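Local coordinates for protein putative transcriptional regulator (PDB 3QI7) that is of unknown function but has a periplasmic-binding-protein-like fold, consistent with a lipoprotein that binds a small ligand, perhaps a sugar, at residues Ile10-Val15 with Thr53-Thr58; Met236-Leu241 with Ile260-Ser265; Val251-Asn256 with Gly300-Pro305. All coordinates share one frame; numbering follows the deposited sequence. Where two conformers were deposited one is given.

Interaction 1: residues Ile10-Val15 with Thr53-Thr58; sequences IDDFKV and TKVKQT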
ATOM      1  N   ILE A  10      10.664 -30.295  -8.822  1.00 53.65           N
ATOM      2  CA  ILE A  10      10.399 -29.002  -9.482  1.00 51.23           C
ATOM      3  C   ILE A  10      11.722 -28.343  -9.938  1.00 49.11           C
ATOM      4  O   ILE A  10      12.659 -28.239  -9.154  1.00 46.02           O
ATOM      5  CB  ILE A  10       9.631 -28.027  -8.504  1.00 51.77           C
ATOM      6  CG1 ILE A  10       8.206 -28.522  -8.214  1.00 51.03           C
ATOM      7  CG2 ILE A  10       9.593 -26.572  -9.030  1.00 50.57           C
ATOM      8  CD1 ILE A  10       7.325 -28.682  -9.459  1.00 53.20           C
ATOM      9  N   ASP A  11      11.782 -27.909 -11.199  1.00 47.67           N
ATOM     10  CA  ASP A  11      12.944 -27.194 -11.729  1.00 47.58           C
ATOM     11  C   ASP A  11      13.203 -25.892 -10.962  1.00 46.28           C
ATOM     12  O   ASP A  11      12.276 -25.236 -10.476  1.00 43.85           O
ATOM     13  CB  ASP A  11      12.746 -26.817 -13.207  1.00 48.77           C
ATOM     14  CG  ASP A  11      12.768 -28.022 -14.154  1.00 56.10           C
ATOM     15  OD1 ASP A  11      13.342 -29.079 -13.815  1.00 63.70           O
ATOM     16  OD2 ASP A  11      12.216 -27.891 -15.262  1.00 57.97           O
ATOM     17  N   ASP A  12      14.466 -25.505 -10.886  1.00 43.83           N
ATOM     18  CA  ASP A  12      14.805 -24.188 -10.374  1.00 44.45           C
ATOM     19  C   ASP A  12      14.080 -23.140 -11.226  1.00 40.79           C
ATOM     20  O   ASP A  12      13.895 -23.333 -12.433  1.00 43.35           O
ATOM     21  CB  ASP A  12      16.315 -23.991 -10.395  1.00 44.88           C
ATOM     22  CG  ASP A  12      17.048 -24.949  -9.451  1.00 50.13           C
ATOM     23  OD1 ASP A  12      16.409 -25.553  -8.542  1.00 44.59           O
ATOM     24  OD2 ASP A  12      18.277 -25.086  -9.623  1.00 49.45           O
ATOM     25  N   PHE A  13      13.619 -22.062 -10.606  1.00 37.01           N
ATOM     26  CA  PHE A  13      12.716 -21.174 -11.330  1.00 35.39           C
ATOM     27  C   PHE A  13      12.976 -19.707 -11.068  1.00 33.60           C
ATOM     28  O   PHE A  13      13.724 -19.350 -10.158  1.00 33.12           O
ATOM     29  CB  PHE A  13      11.255 -21.563 -11.048  1.00 35.21           C
ATOM     30  CG  PHE A  13      10.834 -21.400  -9.615  1.00 34.80           C
ATOM     31  CD1 PHE A  13      11.103 -22.391  -8.672  1.00 31.49           C
ATOM     32  CD2 PHE A  13      10.141 -20.258  -9.207  1.00 37.28           C
ATOM     33  CE1 PHE A  13      10.694 -22.263  -7.353  1.00 31.80           C
ATOM     34  CE2 PHE A  13       9.732 -20.110  -7.878  1.00 30.51           C
ATOM     35  CZ  PHE A  13      10.007 -21.128  -6.948  1.00 30.74           C
ATOM     36  N   LYS A  14      12.397 -18.859 -11.910  1.00 32.77           N
ATOM     37  CA  LYS A  14      12.435 -17.401 -11.687  1.00 31.14           C
ATOM     38  C   LYS A  14      11.021 -16.857 -11.410  1.00 31.13           C
ATOM     39  O   LYS A  14      10.023 -17.318 -12.002  1.00 33.46           O
ATOM     40  CB  LYS A  14      13.044 -16.680 -12.895  1.00 32.81           C
ATOM     41  CG  LYS A  14      14.485 -17.071 -13.242  1.00 37.64           C
ATOM     42  CD  LYS A  14      14.998 -16.204 -14.394  1.00 39.20           C
ATOM     43  CE  LYS A  14      16.436 -16.556 -14.808  1.00 44.28           C
ATOM     44  NZ  LYS A  14      16.610 -16.312 -16.265  1.00 39.94           N
ATOM     45  N   VAL A  15      10.946 -15.927 -10.471  1.00 28.66           N
ATOM     46  CA  VAL A  15       9.760 -15.113 -10.255  1.00 29.21           C
ATOM     47  C   VAL A  15      10.070 -13.723 -10.803  1.00 27.10           C
ATOM     48  O   VAL A  15      10.904 -13.004 -10.261  1.00 26.36           O
ATOM     49  CB  VAL A  15       9.389 -15.033  -8.764  1.00 28.79           C
ATOM     50  CG1 VAL A  15       8.138 -14.157  -8.568  1.00 29.55           C
ATOM     51  CG2 VAL A  15       9.129 -16.456  -8.197  1.00 30.34           C
ATOM     52  N   THR A  53      17.615 -31.518  -0.354  1.00 60.77           N
ATOM     53  CA  THR A  53      18.002 -30.530  -1.355  1.00 60.25           C
ATOM     54  C   THR A  53      16.862 -29.557  -1.609  1.00 59.18           C
ATOM     55  O   THR A  53      15.706 -29.947  -1.822  1.00 59.05           O
ATOM     56  CB  THR A  53      18.426 -31.157  -2.710  1.00 60.57           C
ATOM     57  OG1 THR A  53      19.636 -31.893  -2.539  1.00 63.27           O
ATOM     58  CG2 THR A  53      18.677 -30.080  -3.767  1.00 59.65           C
ATOM     59  N   LYS A  54      17.227 -28.280  -1.583  1.00 57.28           N
ATOM     60  CA  LYS A  54      16.311 -27.174  -1.803  1.00 53.54           C
ATOM     61  C   LYS A  54      16.178 -26.893  -3.291  1.00 50.70           C
ATOM     62  O   LYS A  54      17.165 -26.945  -4.034  1.00 49.69           O
ATOM     63  CB  LYS A  54      16.854 -25.915  -1.112  1.00 53.26           C
ATOM     64  CG  LYS A  54      16.586 -25.822   0.390  1.00 55.05           C
ATOM     65  CD  LYS A  54      17.673 -24.968   1.090  1.00 59.74           C
ATOM     66  CE  LYS A  54      17.125 -23.932   2.074  1.00 61.35           C
ATOM     67  NZ  LYS A  54      17.271 -22.510   1.576  1.00 65.87           N
ATOM     68  N   VAL A  55      14.955 -26.594  -3.718  1.00 47.56           N
ATOM     69  CA  VAL A  55      14.727 -26.030  -5.039  1.00 45.34           C
ATOM     70  C   VAL A  55      15.240 -24.582  -4.981  1.00 43.69           C
ATOM     71  O   VAL A  55      15.174 -23.953  -3.931  1.00 42.36           O
ATOM     72  CB  VAL A  55      13.235 -26.042  -5.393  1.00 45.49           C
ATOM     73  CG1 VAL A  55      13.025 -25.493  -6.793  1.00 44.37           C
ATOM     74  CG2 VAL A  55      12.650 -27.471  -5.264  1.00 48.40           C
ATOM     75  N   LYS A  56      15.756 -24.066  -6.089  1.00 42.55           N
ATOM     76  CA  LYS A  56      16.293 -22.699  -6.112  1.00 41.35           C
ATOM     77  C   LYS A  56      15.339 -21.736  -6.798  1.00 38.79           C
ATOM     78  O   LYS A  56      14.745 -22.052  -7.841  1.00 38.31           O
ATOM     79  CB  LYS A  56      17.668 -22.654  -6.791  1.00 43.90           C
ATOM     80  CG  LYS A  56      18.826 -23.186  -5.914  1.00 47.73           C
ATOM     81  CD  LYS A  56      20.122 -23.337  -6.711  1.00 45.29           C
ATOM     82  CE  LYS A  56      21.111 -24.284  -6.011  1.00 51.12           C
ATOM     83  NZ  LYS A  56      21.583 -23.774  -4.683  1.00 47.31           N
ATOM     84  N   GLN A  57      15.189 -20.556  -6.200  1.00 34.76           N
ATOM     85  CA  GLN A  57      14.355 -19.515  -6.775  1.00 36.14           C
ATOM     86  C   GLN A  57      15.126 -18.201  -6.778  1.00 32.76           C
ATOM     87  O   GLN A  57      15.845 -17.895  -5.821  1.00 32.79           O
ATOM     88  CB  GLN A  57      13.041 -19.330  -5.980  1.00 36.95           C
ATOM     89  CG  GLN A  57      12.797 -20.319  -4.832  1.00 47.06           C
ATOM     90  CD  GLN A  57      13.302 -19.836  -3.483  1.00 48.04           C
ATOM     91  OE1 GLN A  57      12.671 -20.089  -2.463  1.00 57.86           O
ATOM     92  NE2 GLN A  57      14.444 -19.154  -3.466  1.00 61.97           N
ATOM     93  N   THR A  58      14.972 -17.435  -7.850  1.00 33.45           N
ATOM     94  CA  THR A  58      15.533 -16.077  -7.936  1.00 33.83           C
ATOM     95  C   THR A  58      14.454 -15.117  -8.437  1.00 32.77           C
ATOM     96  O   THR A  58      13.471 -15.518  -9.056  1.00 32.98           O
ATOM     97  CB  THR A  58      16.780 -15.962  -8.915  1.00 36.65           C
ATOM     98  OG1 THR A  58      16.434 -16.485 -10.194  1.00 34.73           O
ATOM     99  CG2 THR A  58      18.040 -16.672  -8.383  1.00 34.39           C
TER
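The Phe13 ring and the aliphatic part of Gln57 lie side by side and point the same way, on one face of a parallel strand pair. CG of Phe13 takes the crowded position between backbone N and carbonyl carbon (chi1 64°), which brings the ring against its neighbour. Gln57 CB then sits over the ring, 4.0 Å from the Phe13 centroid and 24° off the normal, a CH-pi contact displaced toward the rim. The ring stands nearly perpendicular to the Gln57 amide, whose OE1 goes on to Lys323 of helix 306-324. Val55 CG1 crosses at the ring edge, 4.0 Å from Phe13 CE1. Lys14 and Thr58 run alongside each other on the other face, Lys14 CG 3.7 Å from Thr58 OG1, while Lys14 NZ reaches a salt bridge with Asp85. Asp12 precedes the strand and receives Lys56 N on OD1 at 2.9 Å, from 60° above the carboxylate plane. The main chains are joined by Phe13 N to Lys56 O (3.0 Å), Thr58 N to Phe13 O (3.2 Å) and Val15 N to Thr58 O (2.9 Å), so that Phe13 brackets Gln57. Strands 13-19 and 57-63, linked through helix 26-42, form a beta-alpha-beta crossover, the building unit of periplasmic-binding-protein-like domains.

Interaction 2: residues Met236-Leu241 with Ile260-Ser265; sequences MDEVIL and IQTYPS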
HETATM    1  N   MSE A 236      -0.137  17.191   2.729  1.00 22.66           N
HETATM    2  CA  MSE A 236      -1.090  17.403   3.831  1.00 21.66           C
HETATM    3  C   MSE A 236      -0.670  16.647   5.076  1.00 23.18           C
HETATM    4  O   MSE A 236      -0.780  17.208   6.188  1.00 23.73           O
HETATM    5  CB  MSE A 236      -2.531  16.980   3.449  1.00 22.84           C
HETATM    6  CG  MSE A 236      -3.115  17.802   2.368  1.00 25.15           C
HETATM    7 SE   MSE A 236      -5.010  17.589   2.349  0.75 20.58          SE
HETATM    8  CE  MSE A 236      -5.367  18.351   0.606  1.00 21.04           C
ATOM      9  N   ASP A 237      -0.191  15.397   4.904  1.00 21.62           N
ATOM     10  CA  ASP A 237       0.215  14.567   6.032  1.00 21.36           C
ATOM     11  C   ASP A 237       1.308  15.284   6.832  1.00 21.90           C
ATOM     12  O   ASP A 237       1.302  15.284   8.070  1.00 21.58           O
ATOM     13  CB  ASP A 237       0.789  13.214   5.598  1.00 19.61           C
ATOM     14  CG  ASP A 237      -0.268  12.260   5.053  1.00 22.16           C
ATOM     15  OD1 ASP A 237      -1.452  12.356   5.471  1.00 22.83           O
ATOM     16  OD2 ASP A 237       0.130  11.434   4.210  1.00 21.43           O
ATOM     17  N   GLU A 238       2.236  15.880   6.116  1.00 21.92           N
ATOM     18  CA  GLU A 238       3.340  16.594   6.755  1.00 23.20           C
ATOM     19  C   GLU A 238       2.869  17.767   7.638  1.00 25.02           C
ATOM     20  O   GLU A 238       3.288  17.908   8.809  1.00 24.64           O
ATOM     21  CB  GLU A 238       4.336  17.088   5.683  1.00 25.84           C
ATOM     22  CG  GLU A 238       5.691  17.547   6.315  1.00 25.28           C
ATOM     23  CD  GLU A 238       6.749  18.018   5.292  1.00 42.93           C
ATOM     24  OE1 GLU A 238       6.409  18.796   4.359  1.00 46.73           O
ATOM     25  OE2 GLU A 238       7.935  17.616   5.430  1.00 51.66           O
ATOM     26  N   VAL A 239       2.015  18.611   7.062  1.00 24.02           N
ATOM     27  CA  VAL A 239       1.427  19.763   7.771  1.00 23.73           C
ATOM     28  C   VAL A 239       0.617  19.268   8.979  1.00 24.22           C
ATOM     29  O   VAL A 239       0.761  19.798  10.088  1.00 21.39           O
ATOM     30  CB  VAL A 239       0.504  20.598   6.845  1.00 24.39           C
ATOM     31  CG1 VAL A 239      -0.292  21.623   7.655  1.00 22.52           C
ATOM     32  CG2 VAL A 239       1.316  21.239   5.688  1.00 25.09           C
ATOM     33  N   ILE A 240      -0.190  18.217   8.772  1.00 20.09           N
ATOM     34  CA  ILE A 240      -1.066  17.663   9.825  1.00 21.66           C
ATOM     35  C   ILE A 240      -0.319  17.020  11.004  1.00 21.41           C
ATOM     36  O   ILE A 240      -0.698  17.220  12.162  1.00 20.18           O
ATOM     37  CB  ILE A 240      -2.070  16.640   9.223  1.00 19.82           C
ATOM     38  CG1 ILE A 240      -3.084  17.385   8.372  1.00 23.33           C
ATOM     39  CG2 ILE A 240      -2.817  15.821  10.308  1.00 20.31           C
ATOM     40  CD1 ILE A 240      -3.835  16.518   7.393  1.00 24.69           C
ATOM     41  N   LEU A 241       0.683  16.209  10.694  1.00 22.97           N
ATOM     42  CA  LEU A 241       1.503  15.565  11.720  1.00 21.71           C
ATOM     43  C   LEU A 241       2.340  16.600  12.492  1.00 23.62           C
ATOM     44  O   LEU A 241       2.449  16.530  13.709  1.00 23.79           O
ATOM     45  CB  LEU A 241       2.389  14.515  11.078  1.00 19.09           C
ATOM     46  CG  LEU A 241       1.693  13.193  10.716  1.00 20.50           C
ATOM     47  CD1 LEU A 241       2.620  12.305   9.890  1.00 18.06           C
ATOM     48  CD2 LEU A 241       1.168  12.456  11.967  1.00 23.15           C
ATOM     49  N   ILE A 260       8.124   5.201   6.444  1.00 23.44           N
ATOM     50  CA  ILE A 260       9.250   5.827   5.755  1.00 23.21           C
ATOM     51  C   ILE A 260       8.897   7.178   5.101  1.00 25.82           C
ATOM     52  O   ILE A 260       9.760   8.060   4.995  1.00 25.12           O
ATOM     53  CB  ILE A 260       9.895   4.841   4.755  1.00 26.40           C
ATOM     54  CG1 ILE A 260      11.197   5.415   4.172  1.00 26.47           C
ATOM     55  CG2 ILE A 260       8.906   4.441   3.645  1.00 17.96           C
ATOM     56  CD1 ILE A 260      12.255   5.783   5.217  1.00 31.05           C
ATOM     57  N   GLN A 261       7.639   7.383   4.722  1.00 24.96           N
ATOM     58  CA  GLN A 261       7.224   8.668   4.125  1.00 24.12           C
ATOM     59  C   GLN A 261       6.749   9.624   5.189  1.00 23.74           C
ATOM     60  O   GLN A 261       5.893   9.270   6.019  1.00 22.90           O
ATOM     61  CB  GLN A 261       6.075   8.464   3.123  1.00 22.80           C
ATOM     62  CG  GLN A 261       6.426   7.641   1.945  1.00 36.53           C
ATOM     63  CD  GLN A 261       7.586   8.236   1.165  1.00 45.34           C
ATOM     64  OE1 GLN A 261       8.680   7.670   1.144  1.00 46.10           O
ATOM     65  NE2 GLN A 261       7.361   9.406   0.555  1.00 36.78           N
ATOM     66  N   THR A 262       7.307  10.832   5.179  1.00 24.68           N
ATOM     67  CA  THR A 262       6.824  11.929   6.028  1.00 25.59           C
ATOM     68  C   THR A 262       7.180  11.792   7.519  1.00 22.37           C
ATOM     69  O   THR A 262       7.664  12.745   8.124  1.00 21.08           O
ATOM     70  CB  THR A 262       5.270  12.157   5.912  1.00 27.29           C
ATOM     71  OG1 THR A 262       4.867  12.229   4.522  1.00 24.20           O
ATOM     72  CG2 THR A 262       4.892  13.445   6.654  1.00 25.33           C
ATOM     73  N   TYR A 263       6.921  10.644   8.122  1.00 21.13           N
ATOM     74  CA  TYR A 263       7.212  10.460   9.571  1.00 23.65           C
ATOM     75  C   TYR A 263       8.632  10.842   9.977  1.00 22.74           C
ATOM     76  O   TYR A 263       8.829  11.617  10.938  1.00 25.22           O
ATOM     77  CB  TYR A 263       6.842   9.046  10.070  1.00 21.97           C
ATOM     78  CG  TYR A 263       5.476   9.039  10.772  1.00 23.13           C
ATOM     79  CD1 TYR A 263       5.317   9.666  12.007  1.00 22.56           C
ATOM     80  CD2 TYR A 263       4.350   8.449  10.187  1.00 22.64           C
ATOM     81  CE1 TYR A 263       4.085   9.705  12.655  1.00 21.46           C
ATOM     82  CE2 TYR A 263       3.105   8.468  10.842  1.00 22.29           C
ATOM     83  CZ  TYR A 263       2.972   9.101  12.076  1.00 20.55           C
ATOM     84  OH  TYR A 263       1.778   9.165  12.793  1.00 21.77           O
ATOM     85  N   PRO A 264       9.632  10.363   9.228  1.00 23.12           N
ATOM     86  CA  PRO A 264      11.003  10.637   9.658  1.00 25.53           C
ATOM     87  C   PRO A 264      11.372  12.118   9.700  1.00 25.64           C
ATOM     88  O   PRO A 264      12.018  12.562  10.652  1.00 29.35           O
ATOM     89  CB  PRO A 264      11.843   9.881   8.631  1.00 26.60           C
ATOM     90  CG  PRO A 264      10.950   8.766   8.207  1.00 25.22           C
ATOM     91  CD  PRO A 264       9.604   9.400   8.109  1.00 24.27           C
ATOM     92  N   SER A 265      10.953  12.883   8.710  1.00 25.54           N
ATOM     93  CA  SER A 265      11.177  14.329   8.752  1.00 28.86           C
ATOM     94  C   SER A 265      10.379  14.996   9.895  1.00 25.79           C
ATOM     95  O   SER A 265      10.871  15.891  10.573  1.00 27.52           O
ATOM     96  CB  SER A 265      10.806  14.940   7.397  1.00 30.20           C
ATOM     97  OG  SER A 265      10.210  16.201   7.568  1.00 43.44           O
TER
HETATM   98  O   HOH W   1       2.756  10.568   4.397  1.00 22.65           O
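Asp237 OD2 is held twice: by a water that donates to it at 2.8 Å, and by Ser255 OG, which hydrogen-bonds to it from the loop beyond helix 234-247. The same water lies 2.7 Å from Thr262 OG1, so it bridges the helix and the turn. Because Asp237 belongs to the first turn of its helix, the helix end would probably favour the charged form of this buried carboxylate. Thr262 turns its methyl rather than its hydroxyl onto the helix backbone. CG2 is anti to the backbone N and presses against Glu238, 3.5 Å from CA, with the CB atoms of Asp237 and Glu238 and Leu241 CD1 close around it. Phi and psi of 74° and -50° at Thr262, with Tyr263 N bonded to Gln261 O at 2.7 Å, make a classic gamma turn centred on Thr262, directly before helix 263-267; Thr262 occupies the N-cap position without a capping bond from its side chain. Helix 234-247, against which this turn packs, follows strand 228-231 of the three-stranded parallel sheet. Leu241 crosses Tyr263 at about a right angle. Its CD1 stands over the centre of one ring face, 3.9 Å from the Tyr263 centroid and 12° off the normal, a well-centred CH-pi contact. The other methyl, CD2, reaches beyond it to the phenol end, 3.4 Å from Tyr263 OH. Tyr371 also meets the Tyr263 ring, and Ile286 of helix 279-292 touches this side chain. Toward the more exposed side, the extended Glu238 chain brings OE2 to Ser265 OG, which donates a weak hydrogen bond of 3.4 Å.

Interaction 3: residues Val251-Asn256 with Gly300-Pro305; sequences VAEQSN and GGYPMP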
ATOM      1  N   VAL A 251      -3.979  11.580  14.973  1.00 19.61           N
ATOM      2  CA  VAL A 251      -3.803  11.270  13.549  1.00 20.47           C
ATOM      3  C   VAL A 251      -3.752   9.748  13.404  1.00 21.28           C
ATOM      4  O   VAL A 251      -2.685   9.106  13.422  1.00 19.64           O
ATOM      5  CB  VAL A 251      -2.558  11.952  12.939  1.00 19.11           C
ATOM      6  CG1 VAL A 251      -2.532  11.745  11.424  1.00 21.80           C
ATOM      7  CG2 VAL A 251      -2.542  13.450  13.337  1.00 21.77           C
ATOM      8  N   ALA A 252      -4.935   9.168  13.230  1.00 20.38           N
ATOM      9  CA  ALA A 252      -5.058   7.701  13.224  1.00 21.89           C
ATOM     10  C   ALA A 252      -4.249   7.106  12.060  1.00 19.44           C
ATOM     11  O   ALA A 252      -3.609   6.058  12.215  1.00 17.24           O
ATOM     12  CB  ALA A 252      -6.521   7.301  13.133  1.00 21.29           C
ATOM     13  N   GLU A 253      -4.289   7.782  10.905  1.00 17.20           N
ATOM     14  CA  GLU A 253      -3.553   7.379   9.698  1.00 18.27           C
ATOM     15  C   GLU A 253      -3.133   8.536   8.769  1.00 17.73           C
ATOM     16  O   GLU A 253      -3.875   9.492   8.550  1.00 20.78           O
ATOM     17  CB  GLU A 253      -4.413   6.383   8.853  1.00 17.04           C
ATOM     18  CG  GLU A 253      -4.838   5.131   9.583  1.00 20.12           C
ATOM     19  CD  GLU A 253      -5.609   4.159   8.697  1.00 21.90           C
ATOM     20  OE1 GLU A 253      -6.124   4.608   7.670  1.00 22.35           O
ATOM     21  OE2 GLU A 253      -5.718   2.959   9.041  1.00 25.92           O
ATOM     22  N   GLN A 254      -1.965   8.396   8.142  1.00 18.80           N
ATOM     23  CA  GLN A 254      -1.603   9.203   6.973  1.00 18.51           C
ATOM     24  C   GLN A 254      -2.562   8.857   5.813  1.00 20.35           C
ATOM     25  O   GLN A 254      -3.204   7.798   5.817  1.00 19.39           O
ATOM     26  CB  GLN A 254      -0.198   8.864   6.514  1.00 18.27           C
ATOM     27  CG  GLN A 254       0.935   9.169   7.544  1.00 18.24           C
ATOM     28  CD  GLN A 254       2.071   8.176   7.463  1.00 21.92           C
ATOM     29  OE1 GLN A 254       1.963   7.053   7.964  1.00 18.89           O
ATOM     30  NE2 GLN A 254       3.157   8.568   6.794  1.00 18.08           N
ATOM     31  N   SER A 255      -2.588   9.726   4.809  1.00 21.47           N
ATOM     32  CA  SER A 255      -3.245   9.463   3.533  1.00 20.60           C
ATOM     33  C   SER A 255      -3.060   8.003   3.114  1.00 22.11           C
ATOM     34  O   SER A 255      -4.029   7.294   2.797  1.00 23.21           O
ATOM     35  CB  SER A 255      -2.719  10.447   2.474  1.00 25.26           C
ATOM     36  OG  SER A 255      -1.308  10.434   2.328  1.00 21.64           O
ATOM     37  N   ASN A 256      -1.811   7.564   3.127  1.00 21.45           N
ATOM     38  CA  ASN A 256      -1.457   6.157   3.016  1.00 22.42           C
ATOM     39  C   ASN A 256      -0.429   5.833   4.094  1.00 22.36           C
ATOM     40  O   ASN A 256       0.647   6.393   4.063  1.00 19.80           O
ATOM     41  CB  ASN A 256      -0.878   5.859   1.648  1.00 22.68           C
ATOM     42  CG  ASN A 256      -1.942   5.857   0.580  1.00 31.08           C
ATOM     43  OD1 ASN A 256      -2.764   4.945   0.517  1.00 35.89           O
ATOM     44  ND2 ASN A 256      -1.986   6.922  -0.199  1.00 27.58           N
ATOM     45  N   GLY A 300      -1.195   6.663  14.570  1.00 21.07           N
ATOM     46  CA  GLY A 300      -1.261   5.289  14.088  1.00 20.00           C
ATOM     47  C   GLY A 300      -0.822   5.061  12.649  1.00 21.60           C
ATOM     48  O   GLY A 300      -0.426   5.983  11.916  1.00 20.45           O
ATOM     49  N   GLY A 301      -0.930   3.800  12.239  1.00 21.16           N
ATOM     50  CA  GLY A 301      -0.514   3.381  10.909  1.00 21.43           C
ATOM     51  C   GLY A 301      -0.715   1.880  10.717  1.00 20.47           C
ATOM     52  O   GLY A 301      -1.611   1.280  11.333  1.00 21.49           O
ATOM     53  N   TYR A 302       0.136   1.308   9.882  1.00 19.43           N
ATOM     54  CA  TYR A 302       0.281  -0.134   9.697  1.00 19.94           C
ATOM     55  C   TYR A 302       1.713  -0.553  10.068  1.00 22.09           C
ATOM     56  O   TYR A 302       2.602   0.292  10.169  1.00 25.32           O
ATOM     57  CB  TYR A 302       0.038  -0.529   8.243  1.00 20.29           C
ATOM     58  CG  TYR A 302      -1.280  -0.167   7.606  1.00 20.13           C
ATOM     59  CD1 TYR A 302      -2.468  -0.112   8.354  1.00 21.96           C
ATOM     60  CD2 TYR A 302      -1.356   0.043   6.232  1.00 23.20           C
ATOM     61  CE1 TYR A 302      -3.686   0.160   7.747  1.00 20.59           C
ATOM     62  CE2 TYR A 302      -2.562   0.337   5.598  1.00 22.47           C
ATOM     63  CZ  TYR A 302      -3.731   0.394   6.355  1.00 29.58           C
ATOM     64  OH  TYR A 302      -4.934   0.681   5.730  1.00 29.61           O
ATOM     65  N   PRO A 303       1.968  -1.865  10.260  1.00 22.70           N
ATOM     66  CA  PRO A 303       3.336  -2.329  10.456  1.00 25.87           C
ATOM     67  C   PRO A 303       4.274  -2.024   9.279  1.00 25.07           C
ATOM     68  O   PRO A 303       5.497  -1.947   9.465  1.00 24.29           O
ATOM     69  CB  PRO A 303       3.167  -3.865  10.586  1.00 26.06           C
ATOM     70  CG  PRO A 303       1.848  -4.034  11.075  1.00 26.95           C
ATOM     71  CD  PRO A 303       1.027  -2.981  10.395  1.00 25.95           C
HETATM   72  N   MSE A 304       3.713  -1.906   8.078  1.00 23.73           N
HETATM   73  CA  MSE A 304       4.495  -1.577   6.879  0.70 25.90           C
HETATM   74  C   MSE A 304       3.615  -0.903   5.830  1.00 24.11           C
HETATM   75  O   MSE A 304       2.404  -1.057   5.870  1.00 24.47           O
HETATM   76  CB  MSE A 304       5.200  -2.827   6.292  0.70 26.12           C
HETATM   77  CG  MSE A 304       4.361  -4.074   6.087  0.70 28.82           C
HETATM   78 SE   MSE A 304       5.413  -5.718   5.722  0.52 24.70          SE
HETATM   79  CE  MSE A 304       6.554  -5.156   4.265  0.70 24.33           C
ATOM     80  N   PRO A 305       4.221  -0.166   4.888  1.00 19.52           N
ATOM     81  CA  PRO A 305       3.370   0.462   3.894  1.00 19.83           C
ATOM     82  C   PRO A 305       2.780  -0.556   2.960  1.00 18.41           C
ATOM     83  O   PRO A 305       3.392  -1.576   2.734  1.00 19.51           O
ATOM     84  CB  PRO A 305       4.311   1.353   3.105  1.00 21.36           C
ATOM     85  CG  PRO A 305       5.723   1.153   3.716  1.00 23.14           C
ATOM     86  CD  PRO A 305       5.666  -0.000   4.608  1.00 22.47           C
TER
HETATM   87  O   HOH W   2      -0.445   8.718  11.724  1.00 19.25           O
HETATM   88  O   HOH W   3      -4.427   1.853  10.990  1.00 18.82           O
HETATM   89  O   HOH W   4      -7.002   1.350   7.294  1.00 21.55           O
HETATM   90  O   HOH W   5      -0.438   6.211   9.093  1.00 16.50           O
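Glu253 crosses Tyr302 obliquely, its OE2 3.7 Å from Tyr302 CE1 and its carboxylate turned 81° from the ring plane. The acid chain is extended beyond CG, and its two oxygens do different work. OE1 forms a salt bridge with NE of Arg143, which would probably keep the group ionised. OE2 accepts from two waters: one at 2.6 Å from OE2 that donates onward to Gly301 O, and one at 2.7 Å from OE2 that also hydrogen-bonds to Tyr302 OH and lies in the plane of that ring. The acid and the tyrosine are therefore coupled through solvent. The backbones meet directly where Gly300 N donates to Val251 O, 3.1 Å away and fairly straight at 162°. A further water donates to both Val251 O and Gly300 O, giving Val251 O a second donor. Gly300 O gains its second from another water at 2.8 Å, itself held by N and OE1 of Gln254. The close approach of Ala252 O to Gly300 C, 3.0 Å, is made possible by the missing side chain, since a CB on Gly300 would point at Ala252 O and collide with it. Around this buried site, Val251 packs on Ile240, Leu241 and Ala244 of helix 234-247, Tyr302 lies against Arg143 and Arg150 of helix 140-153, and the short strand 300-301 runs antiparallel to strand 361-370 at the border of the eight-stranded sheet.

Overall arrangement
Interactions 2 and 3 are neighbours, with centres 11 Å apart, and their segments alternate along the chain. They join through the Asp237-Ser255 hydrogen bond, and Gln254 of interaction 3 also packs on Tyr263 of interaction 2. Interaction 1 stands apart, its centre 41 Å from interaction 2 and 36 Å from interaction 3, with nearest atoms about 22 Å and 16 Å away. Interactions 1 and 2 lie on opposite sides of the chain's centre. Interactions 1 and 3 nevertheless reach the same eight-stranded sheet, the first through strands 13-19 and 57-63, the other through strand 300-301.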